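Ornithine carbamoyltransferase, mitochondrial (PDB 3SDS) catalyses the transfer of the carbamoyl group from carbamoyl phosphate to L-ornithine, giving L-citrulline and phosphate in arginine biosynthesis. Local coordinates at residues R42-Y47 with D162-H167; P156-A161 with F328-N333; L189-V194 with F202-A207. All coordinates share one frame; numbering follows the deposited sequence.

Helix 156-169 ties the three contacts together. Its later part meets helix 34-51 in contact 1, its first turns meet helix 327-347 in contact 2, and the centres of these two lie about 9 Å apart. Contact 3, in the ornithine-binding half, sits about 16 Å from contact 1 and 14 Å from contact 2, centre to centre. The bridge to it is again helix 156-169: F163 CE1 is 3.5 Å from L204 CD1, and I166 CD1 is 4.0 Å from I191 CD1. Contact 2 contains Q158, a probable carbamoyl phosphate-binding residue, while W193 of contact 3 lies about 4 Å, side chain to side chain, from the probable ornithine-binding residue D265.

Contact 1: residues R42-Y47 with D162-H167; sequences RNASSY and DFLTIH
L164 pushes its forked end against A44 and S45, one methyl to each, where helix 156-169 crosses helix 34-51. This is a helix-helix contact on the carbamoyl phosphate-binding half of the subunit; the axes of the two segments cross at -67° and approach to 9.9 Å. Such a steep crossing keeps the meeting small, and it centres on S45 and L164, whose CA atoms are 6.7 Å apart.

The leucine makes the largest single share. Its CG stands anti to the backbone N (chi1 177°), which carries the branch toward the other helix. CD1 ends beside the S45 backbone and side chain, 3.7 Å from S45 CB, while CD2 reaches A44 CB at 3.9 Å. The small side chains of A44 and S45 thus offer the leucine a low surface to lie on. No hydrogen bond crosses between the segments, and the grip is van der Waals contact alone.

Helix 327-347 borders the same place: A44 also touches S340, and L164 also touches N333. On its far side, helix 156-169 sends F163 to helix 199-210 and I166 to strand 303-306, so the helix is wedged between the two halves of the subunit. Towards the partly exposed margin, one turn beyond L164, H167 leans over to S45. The imidazole meets the serine hydroxyl with its edge, S45 OG lying near the ring plane and 4.3 Å from H167 CE1.

Contact 2: residues P156-A161 with F328-N333; sequences PLQAIA and FPEAEN
The Q158 amide and the E330 carboxylate meet between helices 156-169 and 327-347 with their planes 70° apart, and the two side chains cross at about a right angle. Q158 NE2 comes to 3.5 Å from E330 OE2 without making a hydrogen bond to it. The glutamine leaves its helix with CG anti to the backbone N (chi1 -172°) and then bends at the next bond, which swings its amide over to the glutamate; E330 instead stretches out in extended form to meet it.

One turn further along each helix, the backbones come closest at A161 and N333, whose CA atoms are 5.1 Å apart. A161 CB rests against the N333 backbone, 3.8 Å from N333 O, and lies 4.2 Å from N333 CB. The segment axes approach to 9.4 Å and cross at 128°. These two are the interdomain helices of the carbamoyltransferase fold, which join the carbamoyl phosphate half to the ornithine half.

Most of the polar ends find partners outside the two segments: Q158 NE2 donates to D162 OD1, Q158 OE1 takes a weak hydrogen bond from R334, and the N333 amide bonds to T165 and K48. E330 OE1 accepts the H306 backbone N-H, while E330 OE2 and D162 OD1 are like charges placed close together. By similarity Q158 and R334 bind carbamoyl phosphate, so the network is consistent with fixing the rotation of the Q158 amide beside the probable carbamoyl phosphate site.

Contact 3: residues L189-V194 with F202-A207; sequences LKIAWV and FDLAIA
With CG anti to the backbone N in both residues, chi1 176° in the leucine and -180° in the tryptophan, L204 and W193 reach each other. These torsions throw the leucine fork off helix 199-210 and the indole off strand 190-194 until the two side chains meet at a slant. L204 CD2 comes to the benzo edge of the indole rather than over a face: it lies near the ring plane, 4.1 Å from W193 CZ3 and 4.2 Å from W193 CE3. The other methyl, L204 CD1, turns to I191, two residues back along the strand and on the same side of the sheet, with 4.4 Å between it and I191 CD1.

One leucine therefore spans two strand residues, and the contact is wholly apolar and buried. The indole's polar atom is held apart from it, W193 NE1 donating to the D196 carbonyl just beyond the strand.

This is the first strand and helix of a beta-alpha-beta unit in the Rossmann-like ornithine-binding half. By CA positions the closest pair is I191 and A205, 9.3 Å apart, a gap filled by the side chains. Strand 190-194 runs between 214-218 and 261-264, and V263 of the latter touches both I191 and W193. Helix 199-210 lies between helix 227-237, reached by A205 and I206, and helix 156-169, whose F163 packs on L204 and A207.

Contact 1: residues R42-Y47 with D162-H167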
loop_
_atom_site.group_PDB
_atom_site.type_symbol
_atom_site.label_atom_id
_atom_site.label_comp_id
_atom_site.label_asym_id
_atom_site.label_seq_id
_atom_site.Cartn_x
_atom_site.Cartn_y
_atom_site.Cartn_z
ATOM N N ARG A 42 0.252 25.945 16.762
ATOM C CA ARG A 42 -0.621 26.921 16.082
ATOM C C ARG A 42 -0.899 26.532 14.621
ATOM O O ARG A 42 -2.047 26.579 14.179
ATOM C CB ARG A 42 -0.095 28.350 16.188
ATOM C CG ARG A 42 -0.281 28.951 17.584
ATOM C CD ARG A 42 0.277 30.367 17.705
ATOM N NE ARG A 42 1.733 30.394 17.553
ATOM C CZ ARG A 42 2.589 30.687 18.524
ATOM N NH1 ARG A 42 2.151 30.990 19.740
ATOM N NH2 ARG A 42 3.895 30.677 18.276
ATOM N N ASN A 43 0.136 26.108 13.895
ATOM C CA ASN A 43 -0.035 25.685 12.505
ATOM C C ASN A 43 -1.063 24.541 12.336
ATOM O O ASN A 43 -1.933 24.611 11.446
ATOM C CB ASN A 43 1.318 25.346 11.830
ATOM C CG ASN A 43 2.256 26.570 11.695
ATOM O OD1 ASN A 43 1.892 27.716 12.027
ATOM N ND2 ASN A 43 3.474 26.324 11.224
ATOM N N ALA A 44 -0.975 23.515 13.193
ATOM C CA ALA A 44 -1.926 22.401 13.168
ATOM C C ALA A 44 -3.349 22.902 13.437
ATOM O O ALA A 44 -4.292 22.552 12.713
ATOM C CB ALA A 44 -1.524 21.299 14.155
ATOM N N SER A 45 -3.498 23.749 14.449
ATOM C CA SER A 45 -4.793 24.337 14.737
ATOM C C SER A 45 -5.394 25.088 13.521
ATOM O O SER A 45 -6.595 24.926 13.194
ATOM C CB SER A 45 -4.672 25.287 15.907
ATOM O OG SER A 45 -5.936 25.831 16.172
ATOM N N SER A 46 -4.555 25.910 12.877
ATOM C CA SER A 46 -4.927 26.689 11.716
ATOM C C SER A 46 -5.336 25.805 10.526
ATOM O O SER A 46 -6.422 25.999 9.940
ATOM C CB SER A 46 -3.750 27.573 11.318
ATOM O OG SER A 46 -4.109 28.481 10.294
ATOM N N TYR A 47 -4.471 24.843 10.170
ATOM C CA TYR A 47 -4.728 23.962 9.029
ATOM C C TYR A 47 -6.025 23.158 9.214
ATOM O O TYR A 47 -6.785 22.935 8.247
ATOM C CB TYR A 47 -3.530 23.028 8.758
ATOM C CG TYR A 47 -2.207 23.723 8.428
ATOM C CD1 TYR A 47 -2.176 24.958 7.743
ATOM C CD2 TYR A 47 -0.986 23.138 8.774
ATOM C CE1 TYR A 47 -0.959 25.603 7.445
ATOM C CE2 TYR A 47 0.240 23.772 8.476
ATOM C CZ TYR A 47 0.242 24.996 7.807
ATOM O OH TYR A 47 1.442 25.622 7.512
ATOM N N ASP A 162 -1.378 16.215 21.722
ATOM C CA ASP A 162 -1.938 16.429 23.051
ATOM C C ASP A 162 -2.034 17.910 23.392
ATOM O O ASP A 162 -3.071 18.367 23.898
ATOM C CB ASP A 162 -1.176 15.634 24.103
ATOM C CG ASP A 162 -1.433 14.148 23.988
ATOM O OD1 ASP A 162 -2.264 13.763 23.130
ATOM O OD2 ASP A 162 -0.813 13.356 24.740
ATOM N N PHE A 163 -0.987 18.672 23.074
ATOM C CA PHE A 163 -1.041 20.119 23.314
ATOM C C PHE A 163 -2.007 20.872 22.385
ATOM O O PHE A 163 -2.629 21.838 22.822
ATOM C CB PHE A 163 0.356 20.760 23.431
ATOM C CG PHE A 163 0.879 20.752 24.833
ATOM C CD1 PHE A 163 1.411 19.591 25.387
ATOM C CD2 PHE A 163 0.772 21.888 25.639
ATOM C CE1 PHE A 163 1.865 19.580 26.717
ATOM C CE2 PHE A 163 1.212 21.874 26.983
ATOM C CZ PHE A 163 1.760 20.724 27.512
ATOM N N LEU A 164 -2.180 20.405 21.142
ATOM C CA LEU A 164 -3.235 20.933 20.275
ATOM C C LEU A 164 -4.581 20.798 20.961
ATOM O O LEU A 164 -5.399 21.724 20.919
ATOM C CB LEU A 164 -3.301 20.185 18.937
ATOM C CG LEU A 164 -4.420 20.588 17.943
ATOM C CD1 LEU A 164 -4.501 22.116 17.718
ATOM C CD2 LEU A 164 -4.267 19.894 16.610
ATOM N N THR A 165 -4.805 19.640 21.586
ATOM C CA THR A 165 -6.084 19.324 22.181
ATOM C C THR A 165 -6.304 20.235 23.374
ATOM O O THR A 165 -7.373 20.826 23.511
ATOM C CB THR A 165 -6.145 17.857 22.626
ATOM O OG1 THR A 165 -5.639 17.017 21.585
ATOM C CG2 THR A 165 -7.564 17.456 22.942
ATOM N N ILE A 166 -5.279 20.349 24.224
ATOM C CA ILE A 166 -5.350 21.168 25.442
ATOM C C ILE A 166 -5.632 22.628 25.055
ATOM O O ILE A 166 -6.549 23.243 25.599
ATOM C CB ILE A 166 -4.062 20.985 26.350
ATOM C CG1 ILE A 166 -3.960 19.535 26.862
ATOM C CG2 ILE A 166 -4.022 21.989 27.530
ATOM C CD1 ILE A 166 -2.577 19.120 27.365
ATOM N N HIS A 167 -4.878 23.138 24.079
ATOM C CA HIS A 167 -5.035 24.498 23.537
ATOM C C HIS A 167 -6.449 24.848 23.021
ATOM O O HIS A 167 -6.874 25.992 23.135
ATOM C CB HIS A 167 -3.978 24.749 22.442
ATOM C CG HIS A 167 -4.140 26.049 21.704
ATOM N ND1 HIS A 167 -4.630 26.121 20.414
ATOM C CD2 HIS A 167 -3.855 27.325 22.066
ATOM C CE1 HIS A 167 -4.648 27.382 20.015
ATOM N NE2 HIS A 167 -4.185 28.133 21.001
#

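Contact 2: residues P156-A161 with F328-N333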
loop_
_atom_site.group_PDB
_atom_site.type_symbol
_atom_site.label_atom_id
_atom_site.label_comp_id
_atom_site.label_asym_id
_atom_site.label_seq_id
_atom_site.Cartn_x
_atom_site.Cartn_y
_atom_site.Cartn_z
ATOM N N PRO A 156 7.447 12.151 19.871
ATOM C CA PRO A 156 7.209 13.574 19.564
ATOM C C PRO A 156 5.821 13.918 18.969
ATOM O O PRO A 156 5.188 14.909 19.403
ATOM C CB PRO A 156 8.325 13.918 18.561
ATOM C CG PRO A 156 8.878 12.600 18.101
ATOM C CD PRO A 156 8.680 11.654 19.234
ATOM N N LEU A 157 5.353 13.119 18.001
ATOM C CA LEU A 157 4.062 13.395 17.353
ATOM C C LEU A 157 2.894 13.443 18.345
ATOM O O LEU A 157 1.969 14.243 18.183
ATOM C CB LEU A 157 3.766 12.428 16.190
ATOM C CG LEU A 157 4.664 12.527 14.947
ATOM C CD1 LEU A 157 4.391 11.379 14.013
ATOM C CD2 LEU A 157 4.499 13.836 14.204
ATOM N N GLN A 158 2.954 12.595 19.372
ATOM C CA GLN A 158 1.875 12.506 20.352
ATOM C C GLN A 158 1.751 13.785 21.204
ATOM O O GLN A 158 0.643 14.311 21.402
ATOM C CB GLN A 158 2.032 11.269 21.237
ATOM C CG GLN A 158 0.818 11.046 22.149
ATOM C CD GLN A 158 -0.466 10.696 21.366
ATOM O OE1 GLN A 158 -0.439 9.881 20.433
ATOM N NE2 GLN A 158 -1.594 11.304 21.760
ATOM N N ALA A 159 2.893 14.277 21.692
ATOM C CA ALA A 159 2.947 15.525 22.456
ATOM C C ALA A 159 2.296 16.702 21.683
ATOM O O ALA A 159 1.493 17.470 22.249
ATOM C CB ALA A 159 4.392 15.849 22.833
ATOM N N ILE A 160 2.631 16.818 20.396
ATOM C CA ILE A 160 2.088 17.882 19.563
ATOM C C ILE A 160 0.554 17.762 19.502
ATOM O O ILE A 160 -0.166 18.756 19.693
ATOM C CB ILE A 160 2.719 17.886 18.146
ATOM C CG1 ILE A 160 4.240 18.091 18.237
ATOM C CG2 ILE A 160 2.104 18.964 17.299
ATOM C CD1 ILE A 160 5.035 17.729 16.970
ATOM N N ALA A 161 0.055 16.548 19.273
ATOM C CA ALA A 161 -1.382 16.297 19.295
ATOM C C ALA A 161 -2.010 16.662 20.636
ATOM O O ALA A 161 -3.047 17.344 20.685
ATOM C CB ALA A 161 -1.674 14.851 18.959
ATOM N N PHE A 328 -11.476 11.216 21.745
ATOM C CA PHE A 328 -11.643 11.167 20.285
ATOM C C PHE A 328 -11.084 12.413 19.547
ATOM O O PHE A 328 -10.370 12.285 18.533
ATOM C CB PHE A 328 -13.108 10.875 19.913
ATOM C CG PHE A 328 -13.624 9.576 20.487
ATOM C CD1 PHE A 328 -13.166 8.344 19.996
ATOM C CD2 PHE A 328 -14.538 9.578 21.541
ATOM C CE1 PHE A 328 -13.626 7.134 20.533
ATOM C CE2 PHE A 328 -14.994 8.377 22.098
ATOM C CZ PHE A 328 -14.541 7.150 21.585
ATOM N N PRO A 329 -11.389 13.623 20.049
ATOM C CA PRO A 329 -10.673 14.753 19.447
ATOM C C PRO A 329 -9.142 14.583 19.487
ATOM O O PRO A 329 -8.473 14.894 18.497
ATOM C CB PRO A 329 -11.127 15.940 20.304
ATOM C CG PRO A 329 -12.534 15.549 20.705
ATOM C CD PRO A 329 -12.433 14.076 20.989
ATOM N N GLU A 330 -8.615 14.073 20.607
ATOM C CA GLU A 330 -7.181 13.826 20.787
ATOM C C GLU A 330 -6.637 12.844 19.745
ATOM O O GLU A 330 -5.522 13.019 19.241
ATOM C CB GLU A 330 -6.927 13.274 22.187
ATOM C CG GLU A 330 -5.459 13.096 22.533
ATOM C CD GLU A 330 -5.220 12.356 23.847
ATOM O OE1 GLU A 330 -6.203 11.970 24.526
ATOM O OE2 GLU A 330 -4.029 12.155 24.198
ATOM N N ALA A 331 -7.429 11.811 19.437
ATOM C CA ALA A 331 -7.074 10.819 18.412
ATOM C C ALA A 331 -6.995 11.443 17.004
ATOM O O ALA A 331 -6.031 11.214 16.280
ATOM C CB ALA A 331 -8.053 9.642 18.451
ATOM N N GLU A 332 -8.012 12.230 16.641
ATOM C CA GLU A 332 -8.056 12.976 15.374
ATOM C C GLU A 332 -6.950 14.036 15.235
ATOM O O GLU A 332 -6.461 14.286 14.113
ATOM C CB GLU A 332 -9.432 13.634 15.169
ATOM C CG GLU A 332 -9.510 14.567 13.945
ATOM C CD GLU A 332 -10.751 15.439 13.882
ATOM O OE1 GLU A 332 -11.785 15.112 14.512
ATOM O OE2 GLU A 332 -10.689 16.468 13.181
ATOM N N ASN A 333 -6.560 14.665 16.345
ATOM C CA ASN A 333 -5.488 15.660 16.287
ATOM C C ASN A 333 -4.123 15.087 15.841
ATOM O O ASN A 333 -3.173 15.848 15.620
ATOM C CB ASN A 333 -5.372 16.424 17.610
ATOM C CG ASN A 333 -6.569 17.379 17.871
ATOM O OD1 ASN A 333 -7.248 17.841 16.942
ATOM N ND2 ASN A 333 -6.815 17.678 19.148
#

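Contact 3: residues L189-V194 with F202-A207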
loop_
_atom_site.group_PDB
_atom_site.type_symbol
_atom_site.label_atom_id
_atom_site.label_comp_id
_atom_site.label_asym_id
_atom_site.label_seq_id
_atom_site.Cartn_x
_atom_site.Cartn_y
_atom_site.Cartn_z
ATOM N N LEU A 189 -1.340 25.928 34.384
ATOM C CA LEU A 189 -2.146 24.707 34.348
ATOM C C LEU A 189 -1.492 23.524 35.070
ATOM O O LEU A 189 -0.271 23.493 35.247
ATOM C CB LEU A 189 -2.444 24.322 32.913
ATOM C CG LEU A 189 -3.878 24.570 32.477
ATOM C CD1 LEU A 189 -4.352 25.998 32.817
ATOM C CD2 LEU A 189 -3.996 24.281 30.988
ATOM N N LYS A 190 -2.312 22.563 35.488
ATOM C CA LYS A 190 -1.812 21.338 36.104
ATOM C C LYS A 190 -2.227 20.102 35.311
ATOM O O LYS A 190 -3.411 19.945 34.976
ATOM C CB LYS A 190 -2.314 21.201 37.540
ATOM C CG LYS A 190 -1.287 20.575 38.451
ATOM C CD LYS A 190 -1.860 19.642 39.486
ATOM C CE LYS A 190 -0.791 19.384 40.542
ATOM N NZ LYS A 190 -0.670 17.961 40.983
ATOM N N ILE A 191 -1.255 19.232 35.030
ATOM C CA ILE A 191 -1.526 17.904 34.451
ATOM C C ILE A 191 -1.173 16.793 35.462
ATOM O O ILE A 191 -0.109 16.804 36.073
ATOM C CB ILE A 191 -0.784 17.681 33.067
ATOM C CG1 ILE A 191 -1.271 18.683 32.010
ATOM C CG2 ILE A 191 -0.953 16.246 32.538
ATOM C CD1 ILE A 191 -0.448 18.684 30.730
ATOM N N ALA A 192 -2.074 15.840 35.637
ATOM C CA ALA A 192 -1.788 14.711 36.492
ATOM C C ALA A 192 -1.738 13.437 35.674
ATOM O O ALA A 192 -2.714 13.061 35.013
ATOM C CB ALA A 192 -2.831 14.599 37.589
ATOM N N TRP A 193 -0.583 12.790 35.719
ATOM C CA TRP A 193 -0.391 11.489 35.103
ATOM C C TRP A 193 -0.498 10.387 36.163
ATOM O O TRP A 193 0.228 10.402 37.172
ATOM C CB TRP A 193 0.983 11.432 34.421
ATOM C CG TRP A 193 1.246 10.115 33.753
ATOM C CD1 TRP A 193 1.513 8.901 34.363
ATOM C CD2 TRP A 193 1.242 9.866 32.344
ATOM N NE1 TRP A 193 1.665 7.919 33.409
ATOM C CE2 TRP A 193 1.506 8.481 32.163
ATOM C CE3 TRP A 193 1.030 10.672 31.217
ATOM C CZ2 TRP A 193 1.583 7.894 30.886
ATOM C CZ3 TRP A 193 1.092 10.092 29.957
ATOM C CH2 TRP A 193 1.375 8.714 29.801
ATOM N N VAL A 194 -1.393 9.426 35.934
ATOM C CA VAL A 194 -1.556 8.299 36.870
ATOM C C VAL A 194 -1.370 6.976 36.127
ATOM O O VAL A 194 -2.159 6.647 35.245
ATOM C CB VAL A 194 -2.934 8.336 37.609
ATOM C CG1 VAL A 194 -3.076 7.171 38.587
ATOM C CG2 VAL A 194 -3.125 9.646 38.336
ATOM N N PHE A 202 7.142 10.858 28.922
ATOM C CA PHE A 202 8.437 11.533 28.831
ATOM C C PHE A 202 8.374 12.816 27.988
ATOM O O PHE A 202 8.708 13.906 28.502
ATOM C CB PHE A 202 9.538 10.584 28.355
ATOM C CG PHE A 202 9.657 9.315 29.187
ATOM C CD1 PHE A 202 9.222 9.284 30.512
ATOM C CD2 PHE A 202 10.225 8.169 28.643
ATOM C CE1 PHE A 202 9.316 8.136 31.262
ATOM C CE2 PHE A 202 10.329 7.015 29.372
ATOM C CZ PHE A 202 9.881 6.985 30.694
ATOM N N ASP A 203 7.905 12.699 26.736
ATOM C CA ASP A 203 7.831 13.846 25.814
ATOM C C ASP A 203 6.792 14.885 26.234
ATOM O O ASP A 203 7.037 16.100 26.104
ATOM C CB ASP A 203 7.561 13.408 24.380
ATOM C CG ASP A 203 8.822 13.338 23.521
ATOM O OD1 ASP A 203 9.682 14.246 23.551
ATOM O OD2 ASP A 203 8.929 12.350 22.772
ATOM N N LEU A 204 5.647 14.416 26.734
ATOM C CA LEU A 204 4.614 15.305 27.268
ATOM C C LEU A 204 5.207 16.200 28.374
ATOM O O LEU A 204 5.060 17.445 28.337
ATOM C CB LEU A 204 3.425 14.485 27.788
ATOM C CG LEU A 204 2.220 15.122 28.499
ATOM C CD1 LEU A 204 1.601 16.241 27.683
ATOM C CD2 LEU A 204 1.151 14.059 28.811
ATOM N N ALA A 205 5.904 15.566 29.328
ATOM C CA ALA A 205 6.630 16.280 30.398
ATOM C C ALA A 205 7.576 17.370 29.872
ATOM O O ALA A 205 7.547 18.494 30.376
ATOM C CB ALA A 205 7.401 15.294 31.298
ATOM N N ILE A 206 8.409 17.029 28.883
ATOM C CA ILE A 206 9.368 17.983 28.284
ATOM C C ILE A 206 8.643 19.181 27.621
ATOM O O ILE A 206 9.092 20.327 27.711
ATOM C CB ILE A 206 10.340 17.265 27.258
ATOM C CG1 ILE A 206 11.228 16.231 27.965
ATOM C CG2 ILE A 206 11.209 18.273 26.497
ATOM C CD1 ILE A 206 12.057 15.355 27.025
ATOM N N ALA A 207 7.519 18.895 26.960
ATOM C CA ALA A 207 6.685 19.921 26.342
ATOM C C ALA A 207 6.059 20.833 27.400
ATOM O O ALA A 207 6.265 22.053 27.379
ATOM C CB ALA A 207 5.619 19.280 25.473
#